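Local coordinates for putative secreted endoglycosylceramidase (Rhodococcus hoagii, PDB 6JYZ), which probably hydrolyses O-glycosyl bonds of glycolipids, as an endogalactosylceramidase of glycoside hydrolase family 5, at residues Q126-P131 with I149-A154; L50-S55 with A87-E92; V287-H292 with D319-P324; L219-N224 with I261-A266. One frame throughout, in Å; residues are numbered along the deposited sequence.

Interaction 1: Q126-P131 with I149-A154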
loop_
_atom_site.group_PDB
_atom_site.type_symbol
_atom_site.label_atom_id
_atom_site.label_comp_id
_atom_site.label_asym_id
_atom_site.label_seq_id
_atom_site.Cartn_x
_atom_site.Cartn_y
_atom_site.Cartn_z
ATOM N N GLN A 126 0.148 2.440 10.018
ATOM C CA GLN A 126 0.387 2.092 11.432
ATOM C C GLN A 126 0.658 0.597 11.463
ATOM O O GLN A 126 0.164 -0.150 10.606
ATOM C CB GLN A 126 -0.822 2.449 12.316
ATOM C CG GLN A 126 -2.109 1.669 12.010
ATOM C CD GLN A 126 -2.168 0.264 12.556
ATOM O OE1 GLN A 126 -2.861 -0.648 11.956
ATOM N NE2 GLN A 126 -1.546 0.012 13.632
ATOM N N ASP A 127 1.412 0.176 12.457
ATOM C CA ASP A 127 1.414 -1.239 12.846
ATOM C C ASP A 127 1.267 -1.256 14.351
ATOM O O ASP A 127 1.930 -0.477 15.040
ATOM C CB ASP A 127 2.750 -1.945 12.526
ATOM C CG ASP A 127 3.125 -1.846 11.071
ATOM O OD1 ASP A 127 2.568 -2.625 10.265
ATOM O OD2 ASP A 127 3.979 -1.000 10.722
ATOM N N ALA A 128 0.407 -2.138 14.879
ATOM C CA ALA A 128 0.285 -2.245 16.329
ATOM C C ALA A 128 0.077 -0.876 16.971
ATOM O O ALA A 128 0.655 -0.559 18.009
ATOM C CB ALA A 128 1.460 -2.989 16.967
ATOM N N TRP A 129 -0.794 -0.084 16.305
ATOM C CA TRP A 129 -1.227 1.239 16.804
ATOM C C TRP A 129 -0.177 2.355 16.670
ATOM O O TRP A 129 -0.539 3.403 16.098
ATOM C CB TRP A 129 -1.788 1.181 18.250
ATOM C CG TRP A 129 -2.233 2.554 18.701
ATOM C CD1 TRP A 129 -1.520 3.362 19.554
ATOM C CD2 TRP A 129 -3.385 3.285 18.259
ATOM N NE1 TRP A 129 -2.230 4.540 19.695
ATOM C CE2 TRP A 129 -3.347 4.552 18.892
ATOM C CE3 TRP A 129 -4.441 3.006 17.376
ATOM C CZ2 TRP A 129 -4.309 5.529 18.633
ATOM C CZ3 TRP A 129 -5.378 3.993 17.124
ATOM C CH2 TRP A 129 -5.282 5.249 17.742
ATOM N N GLY A 130 1.013 2.215 17.230
ATOM C CA GLY A 130 1.953 3.324 17.118
ATOM C C GLY A 130 3.285 3.050 17.741
ATOM O O GLY A 130 3.584 1.950 18.205
ATOM N N PRO A 131 4.163 4.088 17.750
ATOM C CA PRO A 131 5.486 3.918 18.352
ATOM C C PRO A 131 5.509 3.745 19.860
ATOM O O PRO A 131 6.565 3.352 20.350
ATOM C CB PRO A 131 6.228 5.265 18.040
ATOM C CG PRO A 131 5.436 5.856 16.859
ATOM C CD PRO A 131 3.982 5.412 17.103
ATOM N N ILE A 149 7.329 -4.340 21.371
ATOM C CA ILE A 149 8.198 -3.218 21.016
ATOM C C ILE A 149 7.305 -2.153 20.387
ATOM O O ILE A 149 6.112 -2.365 20.151
ATOM C CB ILE A 149 9.318 -3.621 20.041
ATOM C CG1 ILE A 149 8.792 -4.120 18.687
ATOM C CG2 ILE A 149 10.217 -4.679 20.711
ATOM C CD1 ILE A 149 9.922 -4.440 17.669
ATOM N N GLY A 150 7.858 -0.959 20.205
ATOM C CA GLY A 150 7.143 0.117 19.542
ATOM C C GLY A 150 7.195 -0.007 18.015
ATOM O O GLY A 150 8.172 -0.526 17.460
ATOM N N TRP A 151 6.145 0.545 17.373
ATOM C CA TRP A 151 6.025 0.430 15.923
ATOM C C TRP A 151 5.849 1.814 15.307
ATOM O O TRP A 151 6.805 2.601 15.348
ATOM C CB TRP A 151 4.906 -0.573 15.572
ATOM C CG TRP A 151 5.260 -1.966 16.011
ATOM C CD1 TRP A 151 5.062 -2.504 17.252
ATOM C CD2 TRP A 151 5.917 -2.947 15.214
ATOM N NE1 TRP A 151 5.570 -3.771 17.274
ATOM C CE2 TRP A 151 6.109 -4.076 16.051
ATOM C CE3 TRP A 151 6.295 -3.032 13.859
ATOM C CZ2 TRP A 151 6.732 -5.246 15.598
ATOM C CZ3 TRP A 151 6.925 -4.190 13.428
ATOM C CH2 TRP A 151 7.121 -5.273 14.285
ATOM N N ASP A 152 4.694 2.121 14.762
ATOM C CA ASP A 152 4.482 3.339 13.959
ATOM C C ASP A 152 3.005 3.562 13.867
ATOM O O ASP A 152 2.232 2.584 13.888
ATOM C CB ASP A 152 5.103 3.214 12.557
ATOM C CG ASP A 152 4.515 2.056 11.767
ATOM O OD1 ASP A 152 4.752 0.866 12.221
ATOM O OD2 ASP A 152 3.863 2.270 10.757
ATOM N N GLY A 153 2.587 4.839 13.742
ATOM C CA GLY A 153 1.180 5.168 13.610
ATOM C C GLY A 153 0.855 6.386 14.438
ATOM O O GLY A 153 1.238 7.523 14.079
ATOM N N ALA A 154 0.130 6.180 15.512
ATOM C CA ALA A 154 -0.421 7.284 16.274
ATOM C C ALA A 154 0.589 7.919 17.220
ATOM O O ALA A 154 1.451 7.269 17.773
ATOM C CB ALA A 154 -1.587 6.724 17.082
#
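Asp-127 and Asp-152 meet through both backbone and side chain. Asp-127 N donates to Asp-152 O at 2.9 Å, the one antiparallel hydrogen-bonded pair of this contact. Their carboxylates also approach, with Asp-127 OD2 just 2.5 Å from Asp-152 OD1. One of the two acids probably holds a proton and donates it to the other. The two carboxylate planes are turned 56° against each other, and Asp-152 approaches Asp-127 OD2 with OD1 rather than OD2. CG of Asp-152 sits between its backbone N and carbonyl carbon (chi1 60°), which brings the acid back to Asp-127 although its CB starts away from it. Asp-152 OD2 is also held by Asn-51 and His-125.

Two further backbone bonds tie the loops. Ala-154 N reaches Trp-129 O at 2.9 Å, nearly straight and in the carbonyl plane. Trp-151 N reaches Gly-130 O at 3.0 Å, from above the carbonyl plane. A side chain on Gly-130 would run into Ala-154 O, and one on Gly-153 into Trp-129 O, so glycine fits at both places.

Packing follows outward. The methyl of Ala-154 lies close against the indole of Trp-129, toward its rim, with CB 3.3 Å from CE2. Trp-129 NE1 is bound to Thr-159. Ala-128 CB touches Trp-151 CD1 at 3.6 Å, and Pro-131 CD lies 3.2 Å from Ala-154 O. The whole is a long loop folded back on itself after strand 119-124, as in the strand-end loops that shape the catalytic face of a family 5 (beta/alpha)8 barrel.

Interaction 2: L50-S55 with A87-E92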
loop_
_atom_site.group_PDB
_atom_site.type_symbol
_atom_site.label_atom_id
_atom_site.label_comp_id
_atom_site.label_asym_id
_atom_site.label_seq_id
_atom_site.Cartn_x
_atom_site.Cartn_y
_atom_site.Cartn_z
ATOM N N LEU A 50 9.238 8.108 4.793
ATOM C CA LEU A 50 8.710 9.220 5.583
ATOM C C LEU A 50 7.971 8.737 6.829
ATOM O O LEU A 50 7.467 9.559 7.595
ATOM C CB LEU A 50 7.738 10.050 4.750
ATOM C CG LEU A 50 8.335 10.579 3.452
ATOM C CD1 LEU A 50 7.302 11.476 2.811
ATOM C CD2 LEU A 50 9.634 11.365 3.706
ATOM N N ASN A 51 7.954 7.437 7.090
ATOM C CA ASN A 51 7.239 6.937 8.280
ATOM C C ASN A 51 8.082 7.198 9.532
ATOM O O ASN A 51 9.302 7.369 9.464
ATOM C CB ASN A 51 6.910 5.446 8.034
ATOM C CG ASN A 51 5.753 4.996 8.901
ATOM O OD1 ASN A 51 5.180 5.725 9.730
ATOM N ND2 ASN A 51 5.367 3.730 8.738
ATOM N N ASP A 52 7.404 7.187 10.681
ATOM C CA ASP A 52 7.976 7.562 11.984
ATOM C C ASP A 52 7.966 6.314 12.856
ATOM O O ASP A 52 6.956 5.988 13.496
ATOM C CB ASP A 52 7.113 8.683 12.572
ATOM C CG ASP A 52 7.568 9.118 13.947
ATOM O OD1 ASP A 52 8.707 8.861 14.323
ATOM O OD2 ASP A 52 6.719 9.722 14.652
ATOM N N TYR A 53 9.024 5.551 12.905
ATOM C CA TYR A 53 9.076 4.332 13.700
ATOM C C TYR A 53 9.756 4.591 15.034
ATOM O O TYR A 53 10.745 5.371 15.149
ATOM C CB TYR A 53 9.945 3.303 12.983
ATOM C CG TYR A 53 9.314 2.725 11.752
ATOM C CD1 TYR A 53 8.331 1.752 11.822
ATOM C CD2 TYR A 53 9.651 3.186 10.485
ATOM C CE1 TYR A 53 7.724 1.221 10.682
ATOM C CE2 TYR A 53 9.066 2.674 9.313
ATOM C CZ TYR A 53 8.092 1.709 9.442
ATOM O OH TYR A 53 7.509 1.281 8.273
ATOM N N ALA A 54 9.340 3.851 16.050
ATOM C CA ALA A 54 10.115 3.765 17.297
ATOM C C ALA A 54 11.490 3.196 16.936
ATOM O O ALA A 54 11.609 2.264 16.133
ATOM C CB ALA A 54 9.413 2.788 18.216
ATOM N N SER A 55 12.493 3.726 17.685
ATOM C CA SER A 55 13.847 3.242 17.515
ATOM C C SER A 55 14.149 2.015 18.372
ATOM O O SER A 55 15.074 1.270 18.068
ATOM C CB SER A 55 14.876 4.348 17.728
ATOM O OG SER A 55 14.841 4.674 19.092
ATOM N N ALA A 87 2.775 8.961 8.560
ATOM C CA ALA A 87 2.442 8.747 9.977
ATOM C C ALA A 87 1.614 9.873 10.538
ATOM O O ALA A 87 2.038 11.061 10.525
ATOM C CB ALA A 87 3.732 8.630 10.775
ATOM N N TRP A 88 0.516 9.506 11.156
ATOM C CA TRP A 88 -0.258 10.463 11.931
ATOM C C TRP A 88 0.627 11.131 12.986
ATOM O O TRP A 88 0.511 12.373 13.201
ATOM C CB TRP A 88 -1.421 9.691 12.596
ATOM C CG TRP A 88 -2.337 10.520 13.467
ATOM C CD1 TRP A 88 -2.474 11.900 13.540
ATOM C CD2 TRP A 88 -3.287 9.961 14.387
ATOM N NE1 TRP A 88 -3.451 12.204 14.450
ATOM C CE2 TRP A 88 -3.954 11.055 14.982
ATOM C CE3 TRP A 88 -3.614 8.626 14.754
ATOM C CZ2 TRP A 88 -4.957 10.855 15.940
ATOM C CZ3 TRP A 88 -4.625 8.449 15.700
ATOM C CH2 TRP A 88 -5.282 9.539 16.283
ATOM N N SER A 89 1.539 10.409 13.613
ATOM C CA SER A 89 2.371 10.987 14.651
ATOM C C SER A 89 3.220 12.121 14.113
ATOM O O SER A 89 3.560 13.009 14.911
ATOM C CB SER A 89 3.236 9.939 15.316
ATOM O OG SER A 89 4.123 9.399 14.337
ATOM N N ALA A 90 3.607 12.098 12.859
ATOM C CA ALA A 90 4.437 13.196 12.291
ATOM C C ALA A 90 3.529 14.293 11.791
ATOM O O ALA A 90 3.913 15.468 11.860
ATOM C CB ALA A 90 5.277 12.617 11.175
ATOM N N LEU A 91 2.317 14.038 11.344
ATOM C CA LEU A 91 1.433 15.086 10.900
ATOM C C LEU A 91 0.939 15.877 12.103
ATOM O O LEU A 91 0.745 17.123 12.013
ATOM C CB LEU A 91 0.210 14.517 10.186
ATOM C CG LEU A 91 0.535 13.945 8.804
ATOM C CD1 LEU A 91 -0.550 12.935 8.347
ATOM C CD2 LEU A 91 0.683 15.078 7.765
ATOM N N GLU A 92 0.603 15.233 13.218
ATOM C CA GLU A 92 -0.078 15.850 14.363
ATOM C C GLU A 92 0.703 15.526 15.602
ATOM O O GLU A 92 0.316 14.684 16.454
ATOM C CB GLU A 92 -1.512 15.349 14.455
ATOM C CG GLU A 92 -2.310 16.214 15.449
ATOM C CD GLU A 92 -3.771 15.880 15.554
ATOM O OE1 GLU A 92 -4.272 14.837 15.039
ATOM O OE2 GLU A 92 -4.508 16.717 16.176
HETATM O O HOH W 1 4.456 6.754 13.835
#
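Asp-52 and Ser-89 face each other where the loop after strand 38-47 of the (beta/alpha)8 barrel meets the short helix that follows strand 81-86. The Asp-52 side chain points at this helix, 88-91, with CG anti to its backbone N (chi1 178°), and this carries the carboxylate out to the serine. Ser-89 OG donates to Asp-52 OD2 at 2.6 Å, meeting the oxygen on its anti side and somewhat out of the carboxylate plane. A water closes a second link between the same residues. It donates to Asp-52 O at 2.6 Å and to Ser-89 OG at 2.7 Å, so the hydroxyl both gives and receives. With an alanine at Asp-52, the Ser-89 hydroxyl would probably lose its carboxylate acceptor and keep only the water of these two partners.

Beside this polar pair, the methyl of Ala-87 touches both Asn-51 and Asp-52. Its CB lies 3.4 Å from Asn-51 OD1 and 3.8 Å from Asp-52 CB. Asn-51 OD1 accepts from Asp-52 N, which comes from above the carbonyl plane; with ND2 bound to Asp-152, both ends of the amide are held. Ala-87 is the N-cap of the helix, and its carbonyl O accepts from both Ala-90 N and Leu-91 N. A side-chain bond spans the helix from its first residue to the one just past its end: Trp-88 NE1 donates to Glu-92 OE1 at 2.8 Å, almost straight at 177° and in the plane of the indole.

Interaction 3: V287-H292 with D319-P324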
loop_
_atom_site.group_PDB
_atom_site.type_symbol
_atom_site.label_atom_id
_atom_site.label_comp_id
_atom_site.label_asym_id
_atom_site.label_seq_id
_atom_site.Cartn_x
_atom_site.Cartn_y
_atom_site.Cartn_z
ATOM N N VAL A 287 -14.711 4.950 -4.065
ATOM C CA VAL A 287 -14.002 4.046 -3.142
ATOM C C VAL A 287 -13.377 2.874 -3.888
ATOM O O VAL A 287 -13.837 2.434 -4.949
ATOM C CB VAL A 287 -14.968 3.516 -2.047
ATOM C CG1 VAL A 287 -15.475 4.663 -1.174
ATOM C CG2 VAL A 287 -16.102 2.639 -2.596
ATOM N N VAL A 288 -12.300 2.352 -3.299
ATOM C CA VAL A 288 -11.496 1.244 -3.831
ATOM C C VAL A 288 -11.218 0.297 -2.674
ATOM O O VAL A 288 -10.689 0.744 -1.639
ATOM C CB VAL A 288 -10.189 1.801 -4.428
ATOM C CG1 VAL A 288 -9.251 0.640 -4.779
ATOM C CG2 VAL A 288 -10.462 2.720 -5.633
ATOM N N PHE A 289 -11.586 -0.976 -2.827
ATOM C CA PHE A 289 -11.366 -1.954 -1.765
ATOM C C PHE A 289 -9.941 -2.501 -1.819
ATOM O O PHE A 289 -9.445 -2.892 -2.893
ATOM C CB PHE A 289 -12.379 -3.089 -1.968
ATOM C CG PHE A 289 -12.316 -4.151 -0.890
ATOM C CD1 PHE A 289 -12.338 -3.803 0.458
ATOM C CD2 PHE A 289 -12.170 -5.498 -1.212
ATOM C CE1 PHE A 289 -12.257 -4.793 1.462
ATOM C CE2 PHE A 289 -12.096 -6.465 -0.185
ATOM C CZ PHE A 289 -12.122 -6.102 1.111
ATOM N N SER A 290 -9.232 -2.465 -0.689
ATOM C CA SER A 290 -7.801 -2.727 -0.660
ATOM C C SER A 290 -7.425 -3.692 0.470
ATOM O O SER A 290 -6.692 -3.323 1.391
ATOM C CB SER A 290 -7.082 -1.401 -0.541
ATOM O OG SER A 290 -5.701 -1.553 -0.769
ATOM N N PRO A 291 -7.856 -4.956 0.415
ATOM C CA PRO A 291 -7.317 -5.999 1.296
ATOM C C PRO A 291 -5.877 -6.287 0.908
ATOM O O PRO A 291 -5.437 -5.997 -0.220
ATOM C CB PRO A 291 -8.212 -7.207 0.968
ATOM C CG PRO A 291 -8.499 -7.027 -0.517
ATOM C CD PRO A 291 -8.703 -5.512 -0.658
ATOM N N HIS A 292 -5.117 -6.784 1.860
ATOM C CA HIS A 292 -3.727 -7.179 1.681
ATOM C C HIS A 292 -3.686 -8.677 1.459
ATOM O O HIS A 292 -4.126 -9.461 2.304
ATOM C CB HIS A 292 -2.837 -6.757 2.860
ATOM C CG HIS A 292 -2.892 -5.259 3.030
ATOM N ND1 HIS A 292 -2.340 -4.631 4.137
ATOM C CD2 HIS A 292 -3.394 -4.283 2.211
ATOM C CE1 HIS A 292 -2.506 -3.300 3.976
ATOM N NE2 HIS A 292 -3.153 -3.048 2.830
ATOM N N ASP A 319 -16.597 -6.672 -5.661
ATOM C CA ASP A 319 -17.830 -6.617 -6.451
ATOM C C ASP A 319 -19.050 -6.336 -5.597
ATOM O O ASP A 319 -19.960 -5.631 -6.035
ATOM C CB ASP A 319 -17.957 -7.922 -7.233
ATOM C CG ASP A 319 -19.287 -8.038 -7.958
ATOM O OD1 ASP A 319 -19.397 -7.326 -8.989
ATOM O OD2 ASP A 319 -20.190 -8.739 -7.433
ATOM N N TRP A 320 -19.063 -6.814 -4.357
ATOM C CA TRP A 320 -20.150 -6.472 -3.450
ATOM C C TRP A 320 -20.240 -4.977 -3.206
ATOM O O TRP A 320 -21.323 -4.385 -3.085
ATOM C CB TRP A 320 -20.000 -7.272 -2.149
ATOM C CG TRP A 320 -21.047 -6.980 -1.105
ATOM C CD1 TRP A 320 -22.373 -7.355 -1.195
ATOM C CD2 TRP A 320 -20.816 -6.404 0.175
ATOM N NE1 TRP A 320 -22.969 -7.026 0.002
ATOM C CE2 TRP A 320 -22.070 -6.385 0.827
ATOM C CE3 TRP A 320 -19.725 -5.772 0.792
ATOM C CZ2 TRP A 320 -22.262 -5.882 2.119
ATOM C CZ3 TRP A 320 -19.895 -5.301 2.082
ATOM C CH2 TRP A 320 -21.135 -5.361 2.744
ATOM N N TYR A 321 -19.089 -4.291 -3.106
ATOM C CA TYR A 321 -19.033 -2.874 -2.969
ATOM C C TYR A 321 -19.250 -2.145 -4.287
ATOM O O TYR A 321 -19.351 -0.901 -4.284
ATOM C CB TYR A 321 -17.675 -2.389 -2.430
ATOM C CG TYR A 321 -17.412 -2.739 -0.998
ATOM C CD1 TYR A 321 -18.050 -2.029 0.024
ATOM C CD2 TYR A 321 -16.498 -3.716 -0.681
ATOM C CE1 TYR A 321 -17.724 -2.290 1.366
ATOM C CE2 TYR A 321 -16.185 -4.016 0.650
ATOM C CZ TYR A 321 -16.809 -3.284 1.642
ATOM O OH TYR A 321 -16.463 -3.557 2.954
ATOM N N GLY A 322 -19.229 -2.877 -5.393
ATOM C CA GLY A 322 -19.275 -2.239 -6.721
ATOM C C GLY A 322 -18.008 -1.438 -6.997
ATOM O O GLY A 322 -18.055 -0.525 -7.820
ATOM N N ALA A 323 -16.901 -1.797 -6.365
ATOM C CA ALA A 323 -15.702 -0.961 -6.364
ATOM C C ALA A 323 -14.548 -1.689 -7.038
ATOM O O ALA A 323 -14.471 -2.923 -6.993
ATOM C CB ALA A 323 -15.314 -0.692 -4.925
ATOM N N PRO A 324 -13.521 -0.971 -7.515
ATOM C CA PRO A 324 -12.309 -1.671 -7.920
ATOM C C PRO A 324 -11.602 -2.316 -6.742
ATOM O O PRO A 324 -11.750 -1.881 -5.587
ATOM C CB PRO A 324 -11.415 -0.510 -8.452
ATOM C CG PRO A 324 -12.409 0.607 -8.795
ATOM C CD PRO A 324 -13.512 0.488 -7.718
#
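Phe-289 and Tyr-321 make the main side-chain contact. Phe-289 holds CG anti to its backbone N (chi1 -177°), and its CB already points to the 319-324 segment. Tyr-321 has CG beside its own backbone N (chi1 -70°), which brings CE2 over one face of the Phe-289 ring, toward its rim. This CE2 stands 3.9 Å from Phe-289 CD1. The rings are oblique, with planes at 37° and centroids 5.3 Å apart. The opposite face of Phe-289 is taken by CD of Pro-291, so the ring is packed from both faces. Tyr-321 in turn has CE3 of Trp-320 over the centre of one face, and its hydroxyl is bound to Pro-277 O.

Beside the ring pair the packing is aliphatic. Val-287 CG2, between its backbone N and carbonyl carbon, lies 4.1 Å from Ala-323 CB. The same methyl of Ala-323 touches Val-287 O, and Pro-324 CD comes to 3.4 Å from that oxygen. Val-288 sends CG1 to Pro-324 O, while its other branch, CG2, faces Pro-324 CG. One backbone bond joins the segments: Phe-289 N to Pro-324 O, 2.9 Å, nearly along the C=O axis.

Gly-322 has positive phi and ends helix 307-321 in a Schellman motif, which turns the chain to Ala-323 and Pro-324. Strand 287-289 pairs parallel with strand 259-262, whose Phe-262 meets both rings. The chain from Pro-324 into strand 326-330 bonds along the other edge, and helix 307-321 packs on the Phe-289 side chain through Ala-317 and Tyr-321.

Interaction 4: L219-N224 with I261-A266; sequences LLNEPN and IFEPSA
Leu-219 N donates to Ile-261 O at 3.1 Å, and from there the two segments run almost parallel, 9° apart end to end, until Ala-266 N reaches Pro-223 O at 2.9 Å.

Between these backbone bonds stands Glu-263. Its chain is extended beyond CG, with CG beside the backbone N (chi1 -64°), so the carboxylate crosses to the other segment. OE1 accepts from Glu-222 N at 2.8 Å, with the donor above the carboxylate plane. OE2 lies 3.3 Å from Asn-221 CA and forms a salt bridge to Arg-83. Arg-83 also binds Asn-221 OD1, so one guanidinium serves both segments. Replacing Glu-263 by an alanine would probably leave Glu-222 N without its acceptor and take this carboxylate from Arg-83.

The packing is modest. Pro-223 crosses Glu-263 at about a right angle, and Pro-223 CD is 3.5 Å from Pro-264 O. The methyl of Ala-266 sits 3.9 Å from Glu-222 CB and also touches Glu-222 O. Ser-265 CB rests on Pro-223 O at 3.3 Å, while its OG is bound to Asp-274 and caps Leu-267 N.

Asn-221, Glu-222 and Pro-223 form the Asn-Glu-Pro signature of family 5, whose glutamate is the acid/base in relatives; Glu-222 probably has that role here. Its OE2 is bound by His-292 and Ser-269. Its backbone has positive phi and psi, and the bond to Glu-263 fixes its N-H. Glu-263 would thus be a second-shell carboxylate, its OE1 helping to hold the backbone of Glu-222.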
loop_
_atom_site.group_PDB
_atom_site.type_symbol
_atom_site.label_atom_id
_atom_site.label_comp_id
_atom_site.label_asym_id
_atom_site.label_seq_id
_atom_site.Cartn_x
_atom_site.Cartn_y
_atom_site.Cartn_z
ATOM N N LEU A 219 -7.144 5.210 3.973
ATOM C CA LEU A 219 -7.562 5.920 5.167
ATOM C C LEU A 219 -6.894 5.477 6.452
ATOM O O LEU A 219 -6.569 6.298 7.302
ATOM C CB LEU A 219 -9.076 5.821 5.313
ATOM C CG LEU A 219 -9.846 6.433 4.151
ATOM C CD1 LEU A 219 -11.363 6.194 4.385
ATOM C CD2 LEU A 219 -9.570 7.935 4.042
ATOM N N LEU A 220 -6.680 4.158 6.594
ATOM C CA LEU A 220 -5.882 3.676 7.725
ATOM C C LEU A 220 -5.356 2.301 7.369
ATOM O O LEU A 220 -6.171 1.398 6.989
ATOM C CB LEU A 220 -6.719 3.607 9.005
ATOM C CG LEU A 220 -5.973 3.197 10.279
ATOM C CD1 LEU A 220 -4.841 4.166 10.592
ATOM C CD2 LEU A 220 -6.952 3.117 11.420
ATOM N N ASN A 221 -4.064 2.101 7.499
ATOM C CA ASN A 221 -3.505 0.780 7.189
ATOM C C ASN A 221 -3.978 -0.228 8.222
ATOM O O ASN A 221 -3.966 0.074 9.443
ATOM C CB ASN A 221 -1.993 0.862 7.326
ATOM C CG ASN A 221 -1.363 -0.493 7.075
ATOM O OD1 ASN A 221 -1.464 -1.017 5.954
ATOM N ND2 ASN A 221 -0.687 -1.059 8.048
ATOM N N GLU A 222 -4.332 -1.422 7.763
ATOM C CA GLU A 222 -4.654 -2.627 8.579
ATOM C C GLU A 222 -5.303 -2.250 9.901
ATOM O O GLU A 222 -4.792 -2.625 10.990
ATOM C CB GLU A 222 -3.404 -3.469 8.778
ATOM C CG GLU A 222 -2.892 -4.000 7.461
ATOM C CD GLU A 222 -1.829 -5.074 7.549
ATOM O OE1 GLU A 222 -1.224 -5.214 8.619
ATOM O OE2 GLU A 222 -1.508 -5.718 6.500
ATOM N N PRO A 223 -6.497 -1.635 9.882
ATOM C CA PRO A 223 -7.103 -1.261 11.165
ATOM C C PRO A 223 -7.279 -2.492 12.055
ATOM O O PRO A 223 -7.826 -3.501 11.598
ATOM C CB PRO A 223 -8.434 -0.635 10.776
ATOM C CG PRO A 223 -8.228 -0.198 9.354
ATOM C CD PRO A 223 -7.291 -1.225 8.721
ATOM N N ASN A 224 -6.813 -2.427 13.295
ATOM C CA ASN A 224 -6.951 -3.604 14.125
ATOM C C ASN A 224 -8.393 -3.720 14.663
ATOM O O ASN A 224 -9.122 -2.710 14.742
ATOM C CB ASN A 224 -5.980 -3.582 15.302
ATOM C CG ASN A 224 -4.515 -3.763 14.935
ATOM O OD1 ASN A 224 -4.053 -3.589 13.712
ATOM N ND2 ASN A 224 -3.705 -4.046 15.883
ATOM N N ILE A 261 -9.218 4.800 -0.707
ATOM C CA ILE A 261 -8.789 3.412 -0.646
ATOM C C ILE A 261 -9.063 2.976 0.792
ATOM O O ILE A 261 -8.602 3.599 1.757
ATOM C CB ILE A 261 -7.300 3.371 -0.998
ATOM C CG1 ILE A 261 -7.174 3.705 -2.500
ATOM C CG2 ILE A 261 -6.688 2.017 -0.700
ATOM C CD1 ILE A 261 -5.737 4.077 -2.920
ATOM N N PHE A 262 -9.878 1.928 0.940
ATOM C CA PHE A 262 -10.290 1.500 2.280
ATOM C C PHE A 262 -10.024 0.011 2.415
ATOM O O PHE A 262 -10.052 -0.751 1.442
ATOM C CB PHE A 262 -11.758 1.821 2.558
ATOM C CG PHE A 262 -12.713 0.939 1.812
ATOM C CD1 PHE A 262 -13.090 1.185 0.493
ATOM C CD2 PHE A 262 -13.281 -0.190 2.434
ATOM C CE1 PHE A 262 -13.930 0.301 -0.170
ATOM C CE2 PHE A 262 -14.120 -1.041 1.762
ATOM C CZ PHE A 262 -14.459 -0.803 0.446
ATOM N N GLU A 263 -9.777 -0.380 3.686
ATOM C CA GLU A 263 -9.282 -1.727 3.961
ATOM C C GLU A 263 -10.260 -2.494 4.833
ATOM O O GLU A 263 -10.924 -1.907 5.713
ATOM C CB GLU A 263 -7.926 -1.659 4.659
ATOM C CG GLU A 263 -6.868 -1.008 3.734
ATOM C CD GLU A 263 -5.543 -0.978 4.415
ATOM O OE1 GLU A 263 -5.160 -1.910 5.117
ATOM O OE2 GLU A 263 -4.806 0.074 4.258
ATOM N N PRO A 264 -10.274 -3.819 4.794
ATOM C CA PRO A 264 -10.878 -4.593 5.892
ATOM C C PRO A 264 -9.918 -4.498 7.076
ATOM O O PRO A 264 -8.824 -3.923 7.014
ATOM C CB PRO A 264 -10.835 -6.016 5.273
ATOM C CG PRO A 264 -9.533 -6.043 4.506
ATOM C CD PRO A 264 -9.461 -4.645 3.872
ATOM N N SER A 265 -10.312 -5.089 8.199
ATOM C CA SER A 265 -9.443 -5.137 9.356
ATOM C C SER A 265 -8.166 -5.907 9.025
ATOM O O SER A 265 -8.070 -6.670 8.036
ATOM C CB SER A 265 -10.079 -5.738 10.606
ATOM O OG SER A 265 -9.830 -7.162 10.688
ATOM N N ALA A 266 -7.172 -5.736 9.896
ATOM C CA ALA A 266 -5.912 -6.467 9.821
ATOM C C ALA A 266 -6.115 -7.980 9.765
ATOM O O ALA A 266 -5.189 -8.669 9.338
ATOM C CB ALA A 266 -5.094 -6.120 11.065
#

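Overall arrangement
Along the chain the contacts come one after another: interaction 2, then 1, then 4, then 3. All belong to the family 5 barrel. Interactions 1 and 2 have centres about 9 Å apart and touch, through Asn-51 and Asp-152 and through Ala-54 and Trp-151. Interaction 4, centres about 14 Å from interaction 1, joins it through Asn-221 and Gln-126. The centres of interactions 3 and 4 are about 12 Å apart. They share neighbouring strands 259-262 and 287-289, and His-292 meets Glu-222. Interaction 2 joins the group through interaction 1. The loops of interactions 1, 2 and 4 and the end of 287-292 probably surround the active site; the rest of interaction 3 packs the barrel wall.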